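Local coordinates for protein ribose 5-phosphate isomerase (Trypanosoma cruzi, PDB 3M1P) that probably catalyses the interconversion of ribose 5-phosphate and ribulose 5-phosphate, acting as a type B ribose 5-phosphate isomerase, at residues Val34-Lys39 with Ala54-Arg59; Leu67-Gly70 with Gly74-Ile77. The protein carries 1 engineered substitution. One frame throughout, in Å; residues are numbered along the deposited sequence.

Contact 1. Residues Val34-Lys39 with Ala54-Arg59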
loop_
_atom_site.group_PDB
_atom_site.type_symbol
_atom_site.label_atom_id
_atom_site.label_comp_id
_atom_site.label_asym_id
_atom_site.label_seq_id
_atom_site.Cartn_x
_atom_site.Cartn_y
_atom_site.Cartn_z
ATOM N N VAL A 34 0.137 -23.529 14.053
ATOM C CA VAL A 34 0.869 -23.892 15.259
ATOM C C VAL A 34 1.212 -22.570 15.914
ATOM O O VAL A 34 2.155 -21.877 15.513
ATOM C CB VAL A 34 2.164 -24.706 14.924
ATOM C CG1 VAL A 34 2.885 -25.148 16.192
ATOM C CG2 VAL A 34 1.841 -25.907 14.041
ATOM N N TYR A 35 0.418 -22.189 16.903
ATOM C CA TYR A 35 0.622 -20.892 17.527
ATOM C C TYR A 35 1.791 -20.895 18.518
ATOM O O TYR A 35 1.779 -21.634 19.514
ATOM C CB TYR A 35 -0.653 -20.344 18.163
ATOM C CG TYR A 35 -0.424 -18.971 18.726
ATOM C CD1 TYR A 35 -0.193 -17.880 17.879
ATOM C CD2 TYR A 35 -0.397 -18.761 20.106
ATOM C CE1 TYR A 35 0.053 -16.613 18.401
ATOM C CE2 TYR A 35 -0.153 -17.500 20.634
ATOM C CZ TYR A 35 0.063 -16.431 19.778
ATOM O OH TYR A 35 0.297 -15.181 20.309
ATOM N N CYS A 36 2.787 -20.052 18.224
ATOM C CA CYS A 36 4.024 -19.985 18.986
ATOM C C CYS A 36 4.320 -18.565 19.459
ATOM O O CYS A 36 5.449 -18.258 19.822
ATOM C CB CYS A 36 5.194 -20.513 18.142
ATOM S SG CYS A 36 5.087 -22.270 17.705
ATOM N N GLY A 37 3.309 -17.703 19.453
ATOM C CA GLY A 37 3.486 -16.301 19.836
ATOM C C GLY A 37 3.207 -16.147 21.316
ATOM O O GLY A 37 2.985 -17.148 22.004
ATOM N N PRO A 38 3.196 -14.898 21.822
ATOM C CA PRO A 38 2.987 -14.724 23.255
ATOM C C PRO A 38 1.632 -15.298 23.666
ATOM O O PRO A 38 0.669 -15.239 22.887
ATOM C CB PRO A 38 3.009 -13.202 23.440
ATOM C CG PRO A 38 3.632 -12.660 22.231
ATOM C CD PRO A 38 3.325 -13.608 21.129
ATOM N N LYS A 39 1.570 -15.876 24.864
ATOM C CA LYS A 39 0.313 -16.411 25.394
ATOM C C LYS A 39 -0.567 -15.290 25.950
ATOM O O LYS A 39 -1.768 -15.482 26.129
ATOM C CB LYS A 39 0.567 -17.497 26.458
ATOM C CG LYS A 39 1.371 -18.711 25.945
ATOM C CD LYS A 39 1.186 -19.962 26.808
ATOM C CE LYS A 39 2.089 -21.107 26.313
ATOM N NZ LYS A 39 1.556 -22.469 26.646
ATOM N N ALA A 54 11.273 -18.912 12.987
ATOM C CA ALA A 54 12.328 -19.108 11.997
ATOM C C ALA A 54 13.099 -20.430 12.175
ATOM O O ALA A 54 13.342 -21.140 11.200
ATOM C CB ALA A 54 13.285 -17.932 12.027
ATOM N N GLU A 55 13.490 -20.742 13.411
ATOM C CA GLU A 55 14.203 -21.992 13.692
ATOM C C GLU A 55 13.344 -23.210 13.359
ATOM O O GLU A 55 13.836 -24.165 12.764
ATOM C CB GLU A 55 14.696 -22.049 15.147
ATOM C CG GLU A 55 15.740 -21.007 15.509
ATOM C CD GLU A 55 17.120 -21.261 14.906
ATOM O OE1 GLU A 55 17.382 -22.382 14.402
ATOM O OE2 GLU A 55 17.959 -20.326 14.959
ATOM N N MET A 56 12.059 -23.155 13.710
ATOM C CA MET A 56 11.124 -24.224 13.384
ATOM C C MET A 56 11.076 -24.472 11.880
ATOM O O MET A 56 11.083 -25.625 11.432
ATOM C CB MET A 56 9.739 -23.908 13.929
ATOM C CG MET A 56 9.678 -23.896 15.448
ATOM S SD MET A 56 8.101 -23.289 16.064
ATOM C CE MET A 56 7.013 -24.639 15.592
ATOM N N VAL A 57 11.035 -23.385 11.106
ATOM C CA VAL A 57 11.056 -23.473 9.649
ATOM C C VAL A 57 12.398 -24.054 9.162
ATOM O O VAL A 57 12.425 -24.991 8.368
ATOM C CB VAL A 57 10.770 -22.091 8.976
ATOM C CG1 VAL A 57 11.099 -22.142 7.477
ATOM C CG2 VAL A 57 9.320 -21.653 9.203
ATOM N N ALA A 58 13.506 -23.492 9.644
ATOM C CA ALA A 58 14.835 -23.974 9.270
ATOM C C ALA A 58 15.049 -25.463 9.613
ATOM O O ALA A 58 15.587 -26.213 8.784
ATOM C CB ALA A 58 15.910 -23.111 9.913
ATOM N N ARG A 59 14.638 -25.873 10.814
ATOM C CA ARG A 59 14.739 -27.276 11.239
ATOM C C ARG A 59 13.681 -28.153 10.568
ATOM O O ARG A 59 13.682 -29.373 10.739
ATOM C CB ARG A 59 14.647 -27.399 12.768
ATOM C CG ARG A 59 15.856 -26.821 13.499
ATOM C CD ARG A 59 15.832 -27.142 14.979
ATOM N NE ARG A 59 17.031 -26.665 15.671
ATOM C CZ ARG A 59 18.171 -27.350 15.788
ATOM N NH1 ARG A 59 18.306 -28.558 15.249
ATOM N NH2 ARG A 59 19.191 -26.817 16.446
#

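Contact 2. Residues Leu67-Gly70 with Gly74-Ile77. Engineered in segment 67-70: Ala69 (natural residue Cys).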
loop_
_atom_site.group_PDB
_atom_site.type_symbol
_atom_site.label_atom_id
_atom_site.label_comp_id
_atom_site.label_asym_id
_atom_site.label_seq_id
_atom_site.Cartn_x
_atom_site.Cartn_y
_atom_site.Cartn_z
ATOM N N LEU A 67 4.698 -14.327 10.697
ATOM C CA LEU A 67 5.146 -13.401 11.726
ATOM C C LEU A 67 4.412 -12.093 11.551
ATOM O O LEU A 67 4.439 -11.499 10.472
ATOM C CB LEU A 67 6.664 -13.203 11.688
ATOM C CG LEU A 67 7.495 -14.440 12.056
ATOM C CD1 LEU A 67 9.004 -14.231 11.753
ATOM C CD2 LEU A 67 7.274 -14.855 13.525
ATOM N N ALA A 68 3.710 -11.687 12.604
ATOM C CA ALA A 68 2.971 -10.439 12.604
ATOM C C ALA A 68 3.504 -9.587 13.729
ATOM O O ALA A 68 3.696 -10.074 14.846
ATOM C CB ALA A 68 1.472 -10.700 12.785
ATOM N N ALA A 69 3.781 -8.324 13.429
ATOM C CA ALA A 69 4.255 -7.386 14.430
ATOM C C ALA A 69 3.716 -5.996 14.111
ATOM O O ALA A 69 2.764 -5.859 13.343
ATOM C CB ALA A 69 5.795 -7.396 14.499
ATOM N N GLY A 70 4.286 -4.960 14.713
ATOM C CA GLY A 70 3.854 -3.589 14.429
ATOM C C GLY A 70 3.933 -3.311 12.937
ATOM O O GLY A 70 2.904 -3.098 12.275
ATOM N N GLY A 74 11.078 -5.610 11.470
ATOM C CA GLY A 74 11.985 -6.299 12.408
ATOM C C GLY A 74 11.849 -7.806 12.365
ATOM O O GLY A 74 12.847 -8.552 12.400
ATOM N N MET A 75 10.607 -8.265 12.293
ATOM C CA MET A 75 10.314 -9.674 12.043
ATOM C C MET A 75 11.035 -10.222 10.817
ATOM O O MET A 75 11.610 -11.305 10.868
ATOM C CB MET A 75 8.793 -9.900 11.940
ATOM C CG MET A 75 8.051 -9.768 13.271
ATOM S SD MET A 75 8.619 -10.987 14.503
ATOM C CE MET A 75 7.325 -10.814 15.733
ATOM N N SER A 76 11.015 -9.477 9.715
ATOM C CA SER A 76 11.642 -9.936 8.470
ATOM C C SER A 76 13.173 -9.866 8.529
ATOM O O SER A 76 13.862 -10.683 7.911
ATOM C CB SER A 76 11.103 -9.157 7.265
ATOM O OG SER A 76 11.596 -7.831 7.237
ATOM N N ILE A 77 13.705 -8.891 9.259
ATOM C CA ILE A 77 15.153 -8.838 9.483
ATOM C C ILE A 77 15.622 -9.998 10.380
ATOM O O ILE A 77 16.522 -10.747 9.998
ATOM C CB ILE A 77 15.613 -7.483 10.041
ATOM C CG1 ILE A 77 15.242 -6.371 9.052
ATOM C CG2 ILE A 77 17.120 -7.497 10.303
ATOM C CD1 ILE A 77 15.327 -4.999 9.628
#

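Contact 1. Residues Val34-Lys39 with Ala54-Arg59
In the beta-alpha-beta crossover that leads from strand 31-35, at one edge of the parallel sheet, to strand 64-69, the connecting helix 46-58 rests Met56 against Val34 of the edge strand and Cys36 just beyond it. The joint is slight, for the backbones stay well apart, with Cys36 CA and Met56 CA 10.0 Å from each other. A long, unbranched methionine can bridge this gap. Met56 leaves the backbone with CG anti to its carbonyl carbon and runs out extended through chi2 (172°), which carries the sulfur to Cys36, just past the end of the strand; chi3 (70°) then bends the chain and turns the methyl aside. Cys36 SG lies nearly in line beyond the Met56 CG-SD bond, so the thioether sulfur meets the side of the thiol, Met56 SD to Cys36 SG 3.6 Å, while the turned methyl makes a second contact with the same thiol at 3.7 Å between Met56 CE and Cys36 SG. Small and polarisable, the cysteine suits this buried spot. Val34, two residues earlier, adds one branch of its side chain: its CG1 lies 4.2 Å from Met56 CE, a looser van der Waals contact. Beta-branched valine fits an extended strand, and its backbone pairs with Val5 and Ile7 of the neighbouring strand 3-9. Elsewhere on Met56, Val62 adds to the apolar surroundings.

Tyr35, between the two, takes no part in this packing and instead braces the turn that follows. Gly37 N stands 3.4 Å above the plane of its ring, over the centre, and a CB on Gly37 would run into Tyr35 OH, which explains the glycine. The hydroxyl then closes the turn with a hydrogen bond of 2.6 Å from Tyr35 OH to Pro38 O.

Contact 2. Residues Leu67-Gly70 with Gly74-Ile77
Met75 lies over Leu67 and Ala69 where strand 64-69 gives way, through a short loop, to helix 73-80: a beta-loop-alpha unit of the parallel alpha/beta sheet. Alternation along the strand decides who meets the helix. Leu67 and Ala69 direct their CB atoms toward it, whereas the CB of Ala68 points away. Within 74-77, Met75 alone touches 67-70, and it spans both neighbours. Its CG stands anti to the carbonyl carbon, and a bend at chi2 (-61°) turns the thioether across the strand, over its face; chi3 (-167°) then keeps the last bond extended.

Two strand carbons, Leu67 CB and Ala69 CB, take most of its contacts. At the root, the two methylenes face one another, with Met75 CB 3.9 Å from Leu67 CB. Further out, Met75 CG presses on the methyl of Ala69, 3.5 Å from Ala69 CB, tighter than usual for two carbons. Ala69 is an engineered residue, cysteine in the natural sequence, so this close fit describes the altered protein. The sulfur passes alongside Leu67 at 4.1 Å between Met75 SD and Leu67 CB. Flexible methionine suits such a winding path between backbones only 6.4 Å apart at Leu67 CA and Met75 CA, and the branched leucine fills the buried side next to helix 46-58, where it meets Ala50 and Val53. Met75 also touches Tyr46 and Ala50 of that helix. The terminal methyl rests against two groups of the strand: Met75 CE is 3.9 Å from Ala69 CB, and the carbonyl oxygen Ala68 O lies 3.8 Å from Met75 CE.

In the fold
From the N terminus the chain first lays down strand 3-9, then the edge strand 31-35, whose end opens contact 1. Fourteen residues later helix 46-58 closes that loop against the strand. After a short loop the chain enters strand 64-69, on the other side of strand 3-9, and there contact 2 closes with just three residues between its segments, one of them already in helix 73-80. The two contacts therefore follow in series, neither nested nor crossed, with centres 13 Å apart and no direct touch. Helix 46-58 joins them: one part of it supplies the second segment of contact 1, and it also borders contact 2.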